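Local coordinates for protein carbohydrate oxidase (Microdochium nivale, PDB 3RJA) that oxidises the C1 hydroxyl of mono-, oligo- and polysaccharides to lactones with FAD, passing the electrons to molecular oxygen to give hydrogen peroxide, at residues Ala52-Ser64 with Lys456-Ala468. Numbering follows the deposited sequence. Where two conformers were deposited one is given.
Sequences AVQCAKKLNLKVS and KFDPTDRFYYPQA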
loop_
_atom_site.group_PDB
_atom_site.type_symbol
_atom_site.label_atom_id
_atom_site.label_comp_id
_atom_site.label_asym_id
_atom_site.label_seq_id
_atom_site.Cartn_x
_atom_site.Cartn_y
_atom_site.Cartn_z
ATOM N N ALA A 52 -14.014 -21.983 -4.647
ATOM C CA ALA A 52 -12.873 -22.164 -3.753
ATOM C C ALA A 52 -13.305 -21.875 -2.308
ATOM O O ALA A 52 -12.978 -22.624 -1.418
ATOM C CB ALA A 52 -11.653 -21.288 -4.179
ATOM N N VAL A 53 -14.059 -20.806 -2.097
ATOM C CA VAL A 53 -14.578 -20.475 -0.766
ATOM C C VAL A 53 -15.527 -21.589 -0.241
ATOM O O VAL A 53 -15.460 -21.953 0.936
ATOM C CB VAL A 53 -15.190 -19.035 -0.751
ATOM C CG1 VAL A 53 -15.988 -18.714 0.523
ATOM C CG2 VAL A 53 -14.080 -17.990 -0.959
ATOM N N GLN A 54 -16.361 -22.167 -1.111
ATOM C CA GLN A 54 -17.161 -23.358 -0.757
ATOM C C GLN A 54 -16.313 -24.551 -0.250
ATOM O O GLN A 54 -16.623 -25.148 0.795
ATOM C CB GLN A 54 -17.962 -23.836 -1.979
ATOM C CG GLN A 54 -19.240 -23.103 -2.272
ATOM C CD GLN A 54 -20.088 -23.876 -3.282
ATOM O OE1 GLN A 54 -19.768 -23.933 -4.489
ATOM N NE2 GLN A 54 -21.169 -24.495 -2.790
ATOM N N CYS A 55 -15.260 -24.914 -0.988
ATOM C CA CYS A 55 -14.351 -26.002 -0.556
ATOM C C CYS A 55 -13.733 -25.731 0.819
ATOM O O CYS A 55 -13.619 -26.644 1.678
ATOM C CB CYS A 55 -13.240 -26.211 -1.605
ATOM S SG CYS A 55 -13.873 -26.992 -3.104
ATOM N N ALA A 56 -13.326 -24.482 1.020
ATOM C CA ALA A 56 -12.728 -24.081 2.294
ATOM C C ALA A 56 -13.735 -24.365 3.406
ATOM O O ALA A 56 -13.384 -24.977 4.429
ATOM C CB ALA A 56 -12.351 -22.609 2.270
ATOM N N LYS A 57 -14.988 -23.942 3.195
ATOM C CA LYS A 57 -16.069 -24.203 4.174
ATOM C C LYS A 57 -16.292 -25.707 4.414
ATOM O O LYS A 57 -16.420 -26.159 5.560
ATOM C CB LYS A 57 -17.392 -23.544 3.740
ATOM C CG LYS A 57 -18.535 -23.872 4.718
ATOM C CD LYS A 57 -19.854 -23.283 4.274
ATOM C CE LYS A 57 -20.989 -23.731 5.170
ATOM N NZ LYS A 57 -22.228 -23.071 4.728
ATOM N N LYS A 58 -16.319 -26.482 3.332
ATOM C CA LYS A 58 -16.515 -27.936 3.424
ATOM C C LYS A 58 -15.431 -28.650 4.258
ATOM O O LYS A 58 -15.734 -29.566 5.024
ATOM C CB LYS A 58 -16.568 -28.537 2.014
ATOM C CG LYS A 58 -16.951 -30.008 1.982
ATOM C CD LYS A 58 -16.544 -30.680 0.662
ATOM C CE LYS A 58 -17.392 -31.925 0.361
ATOM N NZ LYS A 58 -18.805 -31.542 -0.031
ATOM N N LEU A 59 -14.172 -28.221 4.110
ATOM C CA LEU A 59 -13.033 -28.924 4.688
ATOM C C LEU A 59 -12.501 -28.230 5.952
ATOM O O LEU A 59 -11.426 -28.583 6.460
ATOM C CB LEU A 59 -11.933 -29.121 3.641
ATOM C CG LEU A 59 -12.409 -29.922 2.405
ATOM C CD1 LEU A 59 -11.393 -29.871 1.274
ATOM C CD2 LEU A 59 -12.755 -31.376 2.740
ATOM N N ASN A 60 -13.272 -27.271 6.459
ATOM C CA ASN A 60 -12.838 -26.393 7.555
ATOM C C ASN A 60 -11.421 -25.802 7.383
ATOM O O ASN A 60 -10.565 -25.946 8.255
ATOM C CB ASN A 60 -12.967 -27.079 8.926
ATOM C CG ASN A 60 -13.038 -26.071 10.078
ATOM O OD1 ASN A 60 -13.400 -24.889 9.898
ATOM N ND2 ASN A 60 -12.677 -26.528 11.259
ATOM N N LEU A 61 -11.183 -25.123 6.265
ATOM C CA LEU A 61 -9.890 -24.490 6.024
ATOM C C LEU A 61 -10.025 -22.969 6.121
ATOM O O LEU A 61 -11.095 -22.425 5.827
ATOM C CB LEU A 61 -9.370 -24.883 4.640
ATOM C CG LEU A 61 -9.240 -26.383 4.315
ATOM C CD1 LEU A 61 -8.934 -26.598 2.815
ATOM C CD2 LEU A 61 -8.148 -27.073 5.186
ATOM N N LYS A 62 -8.945 -22.285 6.492
ATOM C CA LYS A 62 -8.863 -20.829 6.301
ATOM C C LYS A 62 -8.517 -20.565 4.833
ATOM O O LYS A 62 -7.777 -21.352 4.179
ATOM C CB LYS A 62 -7.810 -20.195 7.231
ATOM C CG LYS A 62 -8.016 -20.513 8.740
ATOM C CD LYS A 62 -9.467 -20.246 9.154
ATOM C CE LYS A 62 -9.663 -20.279 10.692
ATOM N NZ LYS A 62 -11.035 -19.851 11.102
ATOM N N VAL A 63 -9.058 -19.471 4.310
ATOM C CA VAL A 63 -8.775 -19.113 2.932
ATOM C C VAL A 63 -8.165 -17.703 2.814
ATOM O O VAL A 63 -8.631 -16.754 3.437
ATOM C CB VAL A 63 -9.991 -19.414 1.977
ATOM C CG1 VAL A 63 -11.271 -18.989 2.573
ATOM C CG2 VAL A 63 -9.809 -18.787 0.591
ATOM N N SER A 64 -7.086 -17.584 2.037
ATOM C CA SER A 64 -6.488 -16.266 1.839
ATOM C C SER A 64 -6.321 -15.954 0.350
ATOM O O SER A 64 -5.851 -16.803 -0.422
ATOM C CB SER A 64 -5.167 -16.178 2.618
ATOM O OG SER A 64 -5.414 -16.255 4.039
ATOM N N LYS A 456 -20.399 -9.419 11.585
ATOM C CA LYS A 456 -21.465 -9.543 10.591
ATOM C C LYS A 456 -21.087 -10.349 9.332
ATOM O O LYS A 456 -21.868 -11.195 8.881
ATOM C CB LYS A 456 -21.981 -8.180 10.163
ATOM C CG LYS A 456 -23.134 -8.267 9.110
ATOM C CD LYS A 456 -23.837 -6.935 8.878
ATOM C CE LYS A 456 -24.866 -7.080 7.780
ATOM N NZ LYS A 456 -25.349 -5.697 7.430
ATOM N N PHE A 457 -19.920 -10.062 8.749
ATOM C CA PHE A 457 -19.556 -10.651 7.450
ATOM C C PHE A 457 -18.650 -11.858 7.490
ATOM O O PHE A 457 -18.743 -12.709 6.617
ATOM C CB PHE A 457 -19.020 -9.579 6.475
ATOM C CG PHE A 457 -20.115 -8.722 5.923
ATOM C CD1 PHE A 457 -20.991 -9.237 4.964
ATOM C CD2 PHE A 457 -20.341 -7.439 6.435
ATOM C CE1 PHE A 457 -22.059 -8.459 4.473
ATOM C CE2 PHE A 457 -21.395 -6.650 5.957
ATOM C CZ PHE A 457 -22.262 -7.147 4.986
ATOM N N ASP A 458 -17.752 -11.916 8.472
ATOM C CA ASP A 458 -16.879 -13.084 8.627
ATOM C C ASP A 458 -16.849 -13.584 10.075
ATOM O O ASP A 458 -15.786 -13.637 10.685
ATOM C CB ASP A 458 -15.463 -12.803 8.087
ATOM C CG ASP A 458 -14.613 -14.074 7.960
ATOM O OD1 ASP A 458 -15.187 -15.195 7.964
ATOM O OD2 ASP A 458 -13.368 -13.941 7.847
ATOM N N PRO A 459 -18.017 -13.987 10.624
ATOM C CA PRO A 459 -18.045 -14.386 12.042
ATOM C C PRO A 459 -17.247 -15.662 12.351
ATOM O O PRO A 459 -16.772 -15.826 13.483
ATOM C CB PRO A 459 -19.549 -14.568 12.327
ATOM C CG PRO A 459 -20.132 -14.912 10.974
ATOM C CD PRO A 459 -19.367 -14.031 10.028
ATOM N N THR A 460 -17.031 -16.530 11.365
ATOM C CA THR A 460 -16.210 -17.706 11.643
ATOM C C THR A 460 -14.723 -17.476 11.349
ATOM O O THR A 460 -13.925 -18.414 11.389
ATOM C CB THR A 460 -16.700 -18.958 10.918
ATOM O OG1 THR A 460 -16.422 -18.831 9.518
ATOM C CG2 THR A 460 -18.225 -19.192 11.161
ATOM N N ASP A 461 -14.343 -16.235 11.051
ATOM C CA ASP A 461 -12.930 -15.943 10.762
ATOM C C ASP A 461 -12.412 -16.856 9.617
ATOM O O ASP A 461 -11.284 -17.368 9.663
ATOM C CB ASP A 461 -12.105 -16.156 12.035
ATOM C CG ASP A 461 -11.091 -15.036 12.291
ATOM O OD1 ASP A 461 -10.961 -14.099 11.475
ATOM O OD2 ASP A 461 -10.399 -15.130 13.320
ATOM N N ARG A 462 -13.260 -17.068 8.611
ATOM C CA ARG A 462 -12.938 -17.912 7.458
ATOM C C ARG A 462 -11.724 -17.362 6.696
ATOM O O ARG A 462 -10.920 -18.121 6.131
ATOM C CB ARG A 462 -14.156 -17.997 6.525
ATOM C CG ARG A 462 -13.916 -18.702 5.184
ATOM C CD ARG A 462 -13.671 -20.180 5.384
ATOM N NE ARG A 462 -14.782 -20.836 6.072
ATOM C CZ ARG A 462 -14.622 -21.781 6.993
ATOM N NH1 ARG A 462 -13.399 -22.154 7.318
ATOM N NH2 ARG A 462 -15.669 -22.354 7.587
ATOM N N PHE A 463 -11.607 -16.043 6.677
ATOM C CA PHE A 463 -10.518 -15.376 5.977
ATOM C C PHE A 463 -9.359 -15.004 6.904
ATOM O O PHE A 463 -8.567 -14.127 6.579
ATOM C CB PHE A 463 -11.033 -14.137 5.245
ATOM C CG PHE A 463 -12.102 -14.434 4.222
ATOM C CD1 PHE A 463 -11.816 -15.209 3.092
ATOM C CD2 PHE A 463 -13.379 -13.884 4.355
ATOM C CE1 PHE A 463 -12.804 -15.469 2.128
ATOM C CE2 PHE A 463 -14.373 -14.126 3.383
ATOM C CZ PHE A 463 -14.085 -14.933 2.276
ATOM N N TYR A 464 -9.253 -15.694 8.041
ATOM C CA TYR A 464 -8.244 -15.391 9.064
ATOM C C TYR A 464 -6.821 -15.173 8.566
ATOM O O TYR A 464 -6.312 -15.907 7.690
ATOM C CB TYR A 464 -8.169 -16.534 10.060
ATOM C CG TYR A 464 -7.029 -16.416 11.057
ATOM C CD1 TYR A 464 -7.141 -15.596 12.190
ATOM C CD2 TYR A 464 -5.842 -17.120 10.864
ATOM C CE1 TYR A 464 -6.085 -15.499 13.129
ATOM C CE2 TYR A 464 -4.779 -17.024 11.782
ATOM C CZ TYR A 464 -4.904 -16.220 12.902
ATOM O OH TYR A 464 -3.851 -16.133 13.783
ATOM N N TYR A 465 -6.177 -14.182 9.176
ATOM C CA TYR A 465 -4.736 -14.088 9.167
ATOM C C TYR A 465 -4.341 -13.371 10.455
ATOM O O TYR A 465 -5.195 -12.752 11.105
ATOM C CB TYR A 465 -4.224 -13.380 7.892
ATOM C CG TYR A 465 -4.605 -11.903 7.689
ATOM C CD1 TYR A 465 -5.850 -11.538 7.147
ATOM C CD2 TYR A 465 -3.694 -10.874 7.974
ATOM C CE1 TYR A 465 -6.189 -10.173 6.939
ATOM C CE2 TYR A 465 -4.020 -9.510 7.755
ATOM C CZ TYR A 465 -5.259 -9.165 7.216
ATOM O OH TYR A 465 -5.595 -7.805 6.976
ATOM N N PRO A 466 -3.053 -13.423 10.822
ATOM C CA PRO A 466 -2.761 -13.006 12.197
ATOM C C PRO A 466 -2.977 -11.518 12.524
ATOM O O PRO A 466 -2.917 -11.147 13.710
ATOM C CB PRO A 466 -1.276 -13.401 12.385
ATOM C CG PRO A 466 -1.087 -14.546 11.448
ATOM C CD PRO A 466 -1.903 -14.122 10.211
ATOM N N GLN A 467 -3.223 -10.666 11.527
ATOM C CA GLN A 467 -3.560 -9.280 11.856
ATOM C C GLN A 467 -4.894 -8.863 11.251
ATOM O O GLN A 467 -5.135 -7.674 11.010
ATOM C CB GLN A 467 -2.414 -8.284 11.549
ATOM C CG GLN A 467 -1.108 -8.623 12.307
ATOM C CD GLN A 467 0.104 -7.757 11.950
ATOM O OE1 GLN A 467 0.190 -7.170 10.873
ATOM N NE2 GLN A 467 1.077 -7.706 12.880
ATOM N N ALA A 468 -5.762 -9.852 11.018
ATOM C CA ALA A 468 -7.172 -9.598 10.726
ATOM C C ALA A 468 -7.803 -8.948 11.947
ATOM O O ALA A 468 -7.423 -9.251 13.086
ATOM C CB ALA A 468 -7.925 -10.933 10.397
HETATM O O HOH W 1 -9.466 -18.355 13.772
HETATM O O HOH W 2 -6.771 -14.053 4.557
#
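Val63 and Arg462 meet where an outermost strand of the FAD-binding domain, 63-66 of a three-stranded parallel sheet, is joined to the berberine-like C-terminal segment, and the pair illustrates how two consecutive type I beta turns, Asp458-Asp461 and Asp461-Tyr464, can latch onto a sheet edge. Val63 N donates to Arg462 O over 2.9 Å in a nearly straight bond (168°), and Phe463 CA approaches Val63 O as a CA-H...O contact. Packing is tight around this pair. Val63 CG1 lies 3.7 Å from Arg462 CG and also touches Phe463 CD1, while the Phe463 ring turns its edge to Val63 O and Val53 CG2. Bends at chi2 and chi3 fold the Arg462 chain back across the end of helix 46-58, with Ala56 O and Lys57 CA over one guanidinium face. Asp458, within the same segment, grips the turn backbone, one carboxylate oxygen accepting from Arg462 N and the other from Phe463 N.

The outer side, with partly exposed Lys62 and Tyr464 and exposed Thr460, is looser. Lys62, bent at chi2, reaches past Tyr464 CB to donate a hydrogen bond from NZ to Asp461 O (2.9 Å), from above the carbonyl plane; Tyr464 N reaches the same oxygen from the opposite face. A water bridges NZ and Asp461 OD2 only weakly, that carboxylate being paired with Arg435. Shortening Lys62 to an alanine removes the amine, and Asp461 O would probably keep Tyr464 N but lose its donor from across the contact. At the end of helix 46-58, Arg462 NH1 donates to Leu61 O at 2.8 Å, a bent bond (133°) with the nitrogen above the carbonyl plane.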